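Local coordinates for glucosamine kinase (Streptacidiphilus jiangxiensis, PDB 6HWJ), which catalyses the magnesium- and ATP-dependent phosphorylation of D-glucosamine to D-glucosamine 6-phosphate and, to a lesser extent, acts on glucose, at residues G145-A148 / A149-A153; W249-R252 / M253-L257; V323-A326 / D327-A330. One frame throughout, in Å; residues are numbered along the deposited sequence.

Contact 1. Residues G145-A148 / A149-A153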
ATOM      1  N   GLY A 145       9.250  -9.391  -4.390  1.00 36.77           N
ATOM      2  CA  GLY A 145       8.233  -9.326  -3.363  1.00 36.57           C
ATOM      3  C   GLY A 145       7.782  -7.899  -3.148  1.00 34.11           C
ATOM      4  O   GLY A 145       7.766  -7.103  -4.101  1.00 34.04           O
ATOM      5  N   SER A 146       7.432  -7.551  -1.928  1.00 28.59           N
ATOM      6  CA  SER A 146       6.958  -6.221  -1.628  1.00 28.29           C
ATOM      7  C   SER A 146       8.021  -5.191  -1.992  1.00 29.93           C
ATOM      8  O   SER A 146       9.202  -5.370  -1.640  1.00 30.01           O
ATOM      9  CB  SER A 146       6.611  -6.083  -0.140  1.00 26.87           C
ATOM     10  OG  SER A 146       6.356  -4.741   0.122  1.00 28.54           O
ATOM     11  N   PRO A 147       7.659  -4.104  -2.671  1.00 30.12           N
ATOM     12  CA  PRO A 147       8.626  -3.026  -2.909  1.00 28.72           C
ATOM     13  C   PRO A 147       8.684  -1.973  -1.810  1.00 25.70           C
ATOM     14  O   PRO A 147       9.315  -0.929  -2.026  1.00 25.25           O
ATOM     15  CB  PRO A 147       8.098  -2.408  -4.202  1.00 27.36           C
ATOM     16  CG  PRO A 147       6.595  -2.490  -4.014  1.00 31.02           C
ATOM     17  CD  PRO A 147       6.370  -3.836  -3.330  1.00 31.15           C
ATOM     18  N   ALA A 148       8.027  -2.200  -0.673  1.00 27.14           N
ATOM     19  CA  ALA A 148       7.889  -1.138   0.324  1.00 25.80           C
ATOM     20  C   ALA A 148       9.236  -0.539   0.726  1.00 26.40           C
ATOM     21  O   ALA A 148       9.341   0.665   0.958  1.00 29.10           O
ATOM     22  CB  ALA A 148       7.147  -1.667   1.552  1.00 25.47           C
ATOM     23  N   ALA A 149      10.286  -1.361   0.808  1.00 28.73           N
ATOM     24  CA  ALA A 149      11.594  -0.836   1.184  1.00 29.45           C
ATOM     25  C   ALA A 149      12.146   0.114   0.120  1.00 31.43           C
ATOM     26  O   ALA A 149      12.781   1.131   0.444  1.00 29.40           O
ATOM     27  CB  ALA A 149      12.587  -1.978   1.403  1.00 32.69           C
ATOM     28  N   GLN A 150      11.943  -0.213  -1.150  1.00 31.36           N
ATOM     29  CA  GLN A 150      12.420   0.662  -2.221  1.00 34.33           C
ATOM     30  C   GLN A 150      11.598   1.944  -2.286  1.00 28.57           C
ATOM     31  O   GLN A 150      12.132   3.014  -2.573  1.00 28.11           O
ATOM     32  CB  GLN A 150      12.383  -0.065  -3.561  1.00 43.07           C
ATOM     33  CG  GLN A 150      13.438  -1.152  -3.703  1.00 60.05           C
ATOM     34  CD  GLN A 150      13.203  -2.332  -2.778  1.00 72.84           C
ATOM     35  OE1 GLN A 150      12.079  -2.815  -2.642  1.00 75.60           O
ATOM     36  NE2 GLN A 150      14.269  -2.800  -2.128  1.00 78.24           N
ATOM     37  N   ARG A 151      10.291   1.848  -2.037  1.00 26.96           N
ATOM     38  CA  ARG A 151       9.450   3.042  -2.042  1.00 25.36           C
ATOM     39  C   ARG A 151       9.818   3.982  -0.899  1.00 26.65           C
ATOM     40  O   ARG A 151      10.028   5.183  -1.113  1.00 24.82           O
ATOM     41  CB  ARG A 151       7.974   2.644  -1.942  1.00 23.03           C
ATOM     42  CG  ARG A 151       7.495   1.754  -3.092  1.00 26.35           C
ATOM     43  CD  ARG A 151       7.430   2.462  -4.418  1.00 26.85           C
ATOM     44  NE  ARG A 151       7.091   1.518  -5.487  1.00 29.36           N
ATOM     45  CZ  ARG A 151       7.952   0.670  -6.052  1.00 28.59           C
ATOM     46  NH1 ARG A 151       9.215   0.646  -5.686  1.00 26.40           N
ATOM     47  NH2 ARG A 151       7.546  -0.155  -6.987  1.00 32.40           N
ATOM     48  N   ILE A 152       9.902   3.452   0.327  1.00 25.93           N
ATOM     49  CA  ILE A 152      10.180   4.295   1.482  1.00 25.35           C
ATOM     50  C   ILE A 152      11.547   4.949   1.356  1.00 24.70           C
ATOM     51  O   ILE A 152      11.706   6.151   1.600  1.00 25.64           O
ATOM     52  CB  ILE A 152      10.053   3.474   2.785  1.00 27.76           C
ATOM     53  CG1 ILE A 152       8.588   3.076   3.004  1.00 29.99           C
ATOM     54  CG2 ILE A 152      10.551   4.301   3.971  1.00 28.75           C
ATOM     55  CD1 ILE A 152       8.361   2.034   4.085  1.00 31.65           C
ATOM     56  N   ALA A 153      12.565   4.163   0.972  1.00 27.19           N
ATOM     57  CA  ALA A 153      13.903   4.728   0.806  1.00 28.06           C
ATOM     58  C   ALA A 153      13.933   5.806  -0.274  1.00 28.56           C
ATOM     59  O   ALA A 153      14.537   6.874  -0.087  1.00 30.03           O
ATOM     60  CB  ALA A 153      14.906   3.615   0.485  1.00 26.59           C
TER
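Two backbone amides converge on Pro-147 O at the start of helix 148-157. Arg-151 N gives the straighter bond, 2.9 Å from Pro-147 O, whereas Gln-150 N reaches the same oxygen only through a strongly bent, weak bond. Pro-147 holds the N-cap position, and just before it Ser-146 forms an ST turn: Ser-146 OG accepts from Ala-148 N at 3.1 Å. This hydroxyl is also hydrogen-bonded to Asp-319, a ligand of the second magnesium ion, which ties the helix start to the metal site. The helix lies against strands 166-172 and 179-186 of the six-stranded antiparallel sheet that carries Lys-133, a probable ATP-binding residue; this is consistent with the N-lobe helix packed on the sheet in protein-kinase-like folds. On its buried side, Arg-151 bends at chi2 (-69°), folding the chain back so that one face of the guanidinium meets Pro-147 CB, which sits 3.4 Å above the plane near its rim and is 3.6 Å from Arg-151 NH1. The group is held from beyond the turn by Val-297 O, which takes Arg-151 NE. Gln-150, bent at chi2 in the opposite sense (68°), brings its OE1 to 3.5 Å from Pro-147 CA, while its NE2 bonds to Pro-178 O.

Contact 2. Residues W249-R252 / M253-L257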
ATOM      1  N   TRP A 249      -2.960  -4.388 -20.643  1.00 39.28           N
ATOM      2  CA  TRP A 249      -3.874  -3.627 -19.786  1.00 36.50           C
ATOM      3  C   TRP A 249      -5.310  -3.772 -20.280  1.00 37.05           C
ATOM      4  O   TRP A 249      -6.237  -4.005 -19.493  1.00 35.32           O
ATOM      5  CB  TRP A 249      -3.494  -2.150 -19.748  1.00 34.79           C
ATOM      6  CG  TRP A 249      -2.131  -1.830 -19.191  1.00 36.82           C
ATOM      7  CD1 TRP A 249      -1.272  -2.687 -18.572  1.00 37.68           C
ATOM      8  CD2 TRP A 249      -1.482  -0.552 -19.203  1.00 36.94           C
ATOM      9  NE1 TRP A 249      -0.119  -2.026 -18.208  1.00 36.28           N
ATOM     10  CE2 TRP A 249      -0.224  -0.713 -18.588  1.00 35.91           C
ATOM     11  CE3 TRP A 249      -1.838   0.710 -19.685  1.00 38.23           C
ATOM     12  CZ2 TRP A 249       0.676   0.331 -18.456  1.00 37.71           C
ATOM     13  CZ3 TRP A 249      -0.944   1.753 -19.548  1.00 36.19           C
ATOM     14  CH2 TRP A 249       0.297   1.563 -18.925  1.00 37.53           C
ATOM     15  N   GLY A 250      -5.510  -3.624 -21.589  1.00 39.23           N
ATOM     16  CA  GLY A 250      -6.858  -3.692 -22.142  1.00 42.61           C
ATOM     17  C   GLY A 250      -7.497  -5.055 -21.973  1.00 41.23           C
ATOM     18  O   GLY A 250      -8.684  -5.159 -21.649  1.00 41.36           O
ATOM     19  N   VAL A 251      -6.718  -6.118 -22.167  1.00 41.53           N
ATOM     20  CA  VAL A 251      -7.245  -7.463 -21.954  1.00 44.73           C
ATOM     21  C   VAL A 251      -7.697  -7.627 -20.511  1.00 41.48           C
ATOM     22  O   VAL A 251      -8.810  -8.098 -20.239  1.00 39.91           O
ATOM     23  CB  VAL A 251      -6.193  -8.523 -22.333  1.00 47.47           C
ATOM     24  CG1 VAL A 251      -6.624  -9.896 -21.822  1.00 49.12           C
ATOM     25  CG2 VAL A 251      -5.972  -8.538 -23.843  1.00 49.20           C
ATOM     26  N   ARG A 252      -6.830  -7.253 -19.562  1.00 41.47           N
ATOM     27  CA  ARG A 252      -7.179  -7.367 -18.148  1.00 44.41           C
ATOM     28  C   ARG A 252      -8.421  -6.545 -17.830  1.00 39.76           C
ATOM     29  O   ARG A 252      -9.331  -7.008 -17.127  1.00 39.20           O
ATOM     30  CB  ARG A 252      -5.986  -6.932 -17.288  1.00 57.45           C
ATOM     31  CG  ARG A 252      -6.319  -6.603 -15.833  1.00 74.05           C
ATOM     32  CD  ARG A 252      -6.360  -7.829 -14.940  1.00 90.80           C
ATOM     33  NE  ARG A 252      -5.026  -8.213 -14.486  1.00104.67           N
ATOM     34  CZ  ARG A 252      -4.776  -8.895 -13.370  1.00114.48           C
ATOM     35  NH1 ARG A 252      -5.770  -9.270 -12.574  1.00117.57           N
ATOM     36  NH2 ARG A 252      -3.526  -9.194 -13.045  1.00117.53           N
ATOM     37  N   MET A 253      -8.470  -5.306 -18.322  1.00 35.57           N
ATOM     38  CA  MET A 253      -9.586  -4.427 -17.983  1.00 31.94           C
ATOM     39  C   MET A 253     -10.883  -4.911 -18.608  1.00 32.66           C
ATOM     40  O   MET A 253     -11.940  -4.857 -17.967  1.00 35.25           O
ATOM     41  CB  MET A 253      -9.250  -3.001 -18.412  1.00 33.71           C
ATOM     42  CG  MET A 253      -8.068  -2.418 -17.634  1.00 36.16           C
ATOM     43  SD  MET A 253      -7.162  -1.100 -18.468  1.00 42.45           S
ATOM     44  CE  MET A 253      -8.261   0.289 -18.195  1.00 41.27           C
ATOM     45  N   ARG A 254     -10.821  -5.449 -19.838  1.00 35.50           N
ATOM     46  CA  ARG A 254     -12.024  -5.990 -20.460  1.00 39.64           C
ATOM     47  C   ARG A 254     -12.499  -7.253 -19.746  1.00 40.47           C
ATOM     48  O   ARG A 254     -13.709  -7.455 -19.573  1.00 39.76           O
ATOM     49  CB  ARG A 254     -11.779  -6.267 -21.943  1.00 44.71           C
ATOM     50  CG  ARG A 254     -12.114  -5.084 -22.849  1.00 50.97           C
ATOM     51  CD  ARG A 254     -11.854  -5.386 -24.351  1.00 57.94           C
ATOM     52  NE  ARG A 254     -10.485  -5.038 -24.734  1.00 63.02           N
ATOM     53  CZ  ARG A 254      -9.522  -5.917 -24.985  1.00 68.96           C
ATOM     54  NH1 ARG A 254      -9.759  -7.225 -24.928  1.00 73.00           N
ATOM     55  NH2 ARG A 254      -8.315  -5.485 -25.316  1.00 70.81           N
ATOM     56  N   GLU A 255     -11.571  -8.106 -19.308  1.00 40.62           N
ATOM     57  CA  GLU A 255     -11.969  -9.294 -18.559  1.00 43.28           C
ATOM     58  C   GLU A 255     -12.670  -8.916 -17.256  1.00 38.83           C
ATOM     59  O   GLU A 255     -13.694  -9.505 -16.901  1.00 37.55           O
ATOM     60  CB  GLU A 255     -10.751 -10.172 -18.276  1.00 53.57           C
ATOM     61  CG  GLU A 255     -10.216 -10.874 -19.522  1.00 67.56           C
ATOM     62  CD  GLU A 255      -9.062 -11.805 -19.222  1.00 77.73           C
ATOM     63  OE1 GLU A 255      -8.638 -11.867 -18.047  1.00 80.67           O
ATOM     64  OE2 GLU A 255      -8.581 -12.478 -20.163  1.00 81.81           O
ATOM     65  N   GLU A 256     -12.127  -7.940 -16.521  1.00 35.87           N
ATOM     66  CA  GLU A 256     -12.784  -7.500 -15.299  1.00 37.98           C
ATOM     67  C   GLU A 256     -14.155  -6.909 -15.598  1.00 36.64           C
ATOM     68  O   GLU A 256     -15.130  -7.160 -14.869  1.00 35.85           O
ATOM     69  CB  GLU A 256     -11.902  -6.490 -14.569  1.00 40.71           C
ATOM     70  CG  GLU A 256     -10.582  -7.064 -14.082  1.00 46.47           C
ATOM     71  CD  GLU A 256      -9.649  -5.999 -13.533  1.00 53.49           C
ATOM     72  OE1 GLU A 256      -9.879  -4.803 -13.815  1.00 55.24           O
ATOM     73  OE2 GLU A 256      -8.682  -6.354 -12.822  1.00 55.65           O
ATOM     74  N   LEU A 257     -14.254  -6.117 -16.662  1.00 35.31           N
ATOM     75  CA  LEU A 257     -15.548  -5.589 -17.079  1.00 36.66           C
ATOM     76  C   LEU A 257     -16.528  -6.723 -17.371  1.00 38.64           C
ATOM     77  O   LEU A 257     -17.676  -6.706 -16.909  1.00 37.90           O
ATOM     78  CB  LEU A 257     -15.356  -4.689 -18.309  1.00 36.90           C
ATOM     79  CG  LEU A 257     -16.618  -4.105 -18.933  1.00 38.60           C
ATOM     80  CD1 LEU A 257     -17.404  -3.276 -17.931  1.00 37.92           C
ATOM     81  CD2 LEU A 257     -16.252  -3.272 -20.147  1.00 40.41           C
TER
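Met-253 CG stands beside its own backbone N (chi1 -65°), which sends the thioether back along the helix toward Trp-249. The sulfur passes 3.2 Å from Trp-249 O and meets the tryptophan at its root, Met-253 SD lying 4.0 Å from Trp-249 CB, while the indole leads away. Arg-254 also doubles back, but does so further out: a bend at chi3 (-90°) lays its guanidinium over the preceding turn. Gly-250 O is 3.4 Å beneath the centre of that plane, and Arg-254 NH2 comes to 3.5 Å from Gly-250 C. With no side chain at Gly-250, the flat group can settle directly on the peptide. The carbonyl it covers is already engaged, since Arg-254 N donates to Gly-250 O at 2.8 Å. Two further pairs follow. Val-251 and Glu-255, both exposed, lie side by side and point the same way, Val-251 CG1 touching Glu-255 OE2 at 3.6 Å. Arg-252 and Glu-256 cross, their planes 64° apart; the touching atom is Arg-252 CD, 3.5 Å from Glu-256 OE2. Their opposite charges, beyond salt-bridge range, probably attract only weakly, and Glu-256 has a second, long and weak ion pair with Arg-408. Trp-249 NE1 bonds to a buffer molecule, probably from crystallisation. The backbone bonds from Met-253, Arg-254, Glu-255 and Glu-256 each reach four residues back, and with Met-253 and Leu-257 buried against Tyr-283 of helix 266-284 while Val-251 and Glu-255 face solvent, this is the pattern of an amphipathic alpha-helix.

Contact 3. Residues V323-A326 / D327-A330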
ATOM      1  N   VAL A 323      -4.403  -7.141  -5.460  1.00 46.86           N
ATOM      2  CA  VAL A 323      -5.071  -8.000  -6.428  1.00 53.09           C
ATOM      3  C   VAL A 323      -4.123  -8.501  -7.510  1.00 55.53           C
ATOM      4  O   VAL A 323      -4.440  -9.485  -8.191  1.00 59.99           O
ATOM      5  CB  VAL A 323      -6.265  -7.279  -7.085  1.00 54.95           C
ATOM      6  CG1 VAL A 323      -7.162  -6.667  -6.020  1.00 54.19           C
ATOM      7  CG2 VAL A 323      -5.785  -6.236  -8.072  1.00 53.24           C
ATOM      8  N   LEU A 324      -2.970  -7.852  -7.699  1.00 52.03           N
ATOM      9  CA  LEU A 324      -1.969  -8.362  -8.617  1.00 50.53           C
ATOM     10  C   LEU A 324      -1.254  -9.556  -7.994  1.00 45.74           C
ATOM     11  O   LEU A 324      -1.170  -9.656  -6.766  1.00 42.65           O
ATOM     12  CB  LEU A 324      -0.953  -7.281  -8.954  1.00 53.93           C
ATOM     13  CG  LEU A 324      -1.331  -6.213  -9.982  1.00 55.27           C
ATOM     14  CD1 LEU A 324      -0.248  -5.151 -10.060  1.00 56.58           C
ATOM     15  CD2 LEU A 324      -1.549  -6.842 -11.345  1.00 56.20           C
ATOM     16  N   PRO A 325      -0.737 -10.481  -8.813  1.00 40.24           N
ATOM     17  CA  PRO A 325       0.144 -11.515  -8.267  1.00 43.43           C
ATOM     18  C   PRO A 325       1.258 -10.879  -7.451  1.00 43.80           C
ATOM     19  O   PRO A 325       1.718  -9.777  -7.751  1.00 44.96           O
ATOM     20  CB  PRO A 325       0.690 -12.224  -9.512  1.00 42.41           C
ATOM     21  CG  PRO A 325      -0.321 -11.959 -10.568  1.00 40.96           C
ATOM     22  CD  PRO A 325      -0.894 -10.603 -10.271  1.00 36.43           C
ATOM     23  N   ALA A 326       1.696 -11.598  -6.414  1.00 44.72           N
ATOM     24  CA  ALA A 326       2.681 -11.051  -5.486  1.00 42.15           C
ATOM     25  C   ALA A 326       3.950 -10.619  -6.212  1.00 39.40           C
ATOM     26  O   ALA A 326       4.572  -9.619  -5.843  1.00 40.54           O
ATOM     27  CB  ALA A 326       3.012 -12.081  -4.407  1.00 44.45           C
ATOM     28  N   ASP A 327       4.336 -11.342  -7.257  1.00 39.81           N
ATOM     29  CA  ASP A 327       5.581 -11.042  -7.952  1.00 38.84           C
ATOM     30  C   ASP A 327       5.425  -9.936  -8.990  1.00 34.97           C
ATOM     31  O   ASP A 327       6.404  -9.614  -9.669  1.00 36.81           O
ATOM     32  CB  ASP A 327       6.141 -12.308  -8.603  1.00 46.03           C
ATOM     33  CG  ASP A 327       5.230 -12.868  -9.680  1.00 50.60           C
ATOM     34  OD1 ASP A 327       4.091 -12.388  -9.815  1.00 52.99           O
ATOM     35  OD2 ASP A 327       5.669 -13.784 -10.400  1.00 55.44           O
ATOM     36  N   GLN A 328       4.243  -9.336  -9.108  1.00 32.94           N
ATOM     37  CA  GLN A 328       4.030  -8.177  -9.973  1.00 38.86           C
ATOM     38  C   GLN A 328       3.816  -6.877  -9.191  1.00 37.11           C
ATOM     39  O   GLN A 328       3.704  -5.808  -9.798  1.00 35.27           O
ATOM     40  CB  GLN A 328       2.825  -8.419 -10.888  1.00 45.37           C
ATOM     41  CG  GLN A 328       2.968  -9.648 -11.793  1.00 59.02           C
ATOM     42  CD  GLN A 328       4.093  -9.495 -12.799  1.00 70.15           C
ATOM     43  OE1 GLN A 328       4.601  -8.391 -13.023  1.00 72.19           O
ATOM     44  NE2 GLN A 328       4.491 -10.601 -13.412  1.00 76.43           N
ATOM     45  N   ARG A 329       3.759  -6.936  -7.860  1.00 36.11           N
ATOM     46  CA  ARG A 329       3.428  -5.740  -7.094  1.00 35.78           C
ATOM     47  C   ARG A 329       4.566  -4.727  -7.067  1.00 32.86           C
ATOM     48  O   ARG A 329       4.331  -3.564  -6.751  1.00 33.50           O
ATOM     49  CB  ARG A 329       3.025  -6.138  -5.671  1.00 39.80           C
ATOM     50  CG  ARG A 329       1.689  -6.864  -5.631  1.00 43.81           C
ATOM     51  CD  ARG A 329       1.397  -7.468  -4.282  1.00 50.45           C
ATOM     52  NE  ARG A 329       0.346  -8.472  -4.377  1.00 60.36           N
ATOM     53  CZ  ARG A 329       0.083  -9.376  -3.438  1.00 70.65           C
ATOM     54  NH1 ARG A 329       0.793  -9.402  -2.320  1.00 73.10           N
ATOM     55  NH2 ARG A 329      -0.890 -10.254  -3.626  1.00 75.22           N
ATOM     56  N   ALA A 330       5.778  -5.133  -7.384  1.00 30.02           N
ATOM     57  CA  ALA A 330       6.897  -4.205  -7.439  1.00 32.62           C
ATOM     58  C   ALA A 330       7.043  -3.525  -8.798  1.00 35.23           C
ATOM     59  O   ALA A 330       7.820  -2.571  -8.920  1.00 31.76           O
ATOM     60  CB  ALA A 330       8.199  -4.928  -7.096  1.00 31.88           C
TER
HETATM   61  O   HOH W   1       6.616  -7.899  -6.651  1.00 34.32           O
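Arg-329 reaches back over a type I beta turn, residues 325-328, to grip the carbonyl oxygen of Leu-324. The turn is closed by Gln-328 N, which donates to Pro-325 O at 2.9 Å. The arginine side is the compact one. Its chain runs extended from CG to NE (chi2 170°), long enough to span the turn, and it takes the oxygen side-on with two nitrogens, Arg-329 NE at 3.1 Å and NH2 at 3.2 Å from Leu-324 O. Both bonds lie near the guanidinium plane, and Ala-326 CA packs 3.6 Å above the centre of one face; together they fix the rotation of the group. The side chain of Arg-329 lies about 6 Å from that of Asp-319, a magnesium ligand, so this surface loop borders the metal site. The outer side is looser. There Asp-327 turns its carboxylate toward the proline ring (chi1 64°), and Asp-327 OD1 meets Pro-325 CB at 3.4 Å in a plain packing contact. Gln-328 is solvent-exposed and makes a weak hydrogen bond to a buffer molecule, while its CG brushes Pro-325 CB at 4.1 Å. Past the turn, Arg-329 N makes a weak bond to Ala-326 O, and a water bridges Ala-326 O, to which it donates at 2.8 Å, and Ala-330 N, from which it accepts.

In the fold
Contact 1 is the most buried of the three, contact 2 is partly buried against helices 266-284 and 398-416, and contact 3 lies at the surface. Contact 3 touches both neighbours: Ala-330 packs on Pro-147, and its carbonyl takes a weak bond from Arg-151 NH2, whereas Leu-324 and Pro-325 rest on Arg-252 of helix 243-263. Contacts 1 and 2 do not meet, their nearest atoms being about 13 Å apart. Each contact has an arginine whose guanidinium face meets a neighbouring residue, bent back in contacts 1 and 2 but extended in contact 3. Chemistry follows place: backbone and hydroxyl bonds at the buried helix start, long charge pairs on the part-exposed helix, a bridging water at the surface turn.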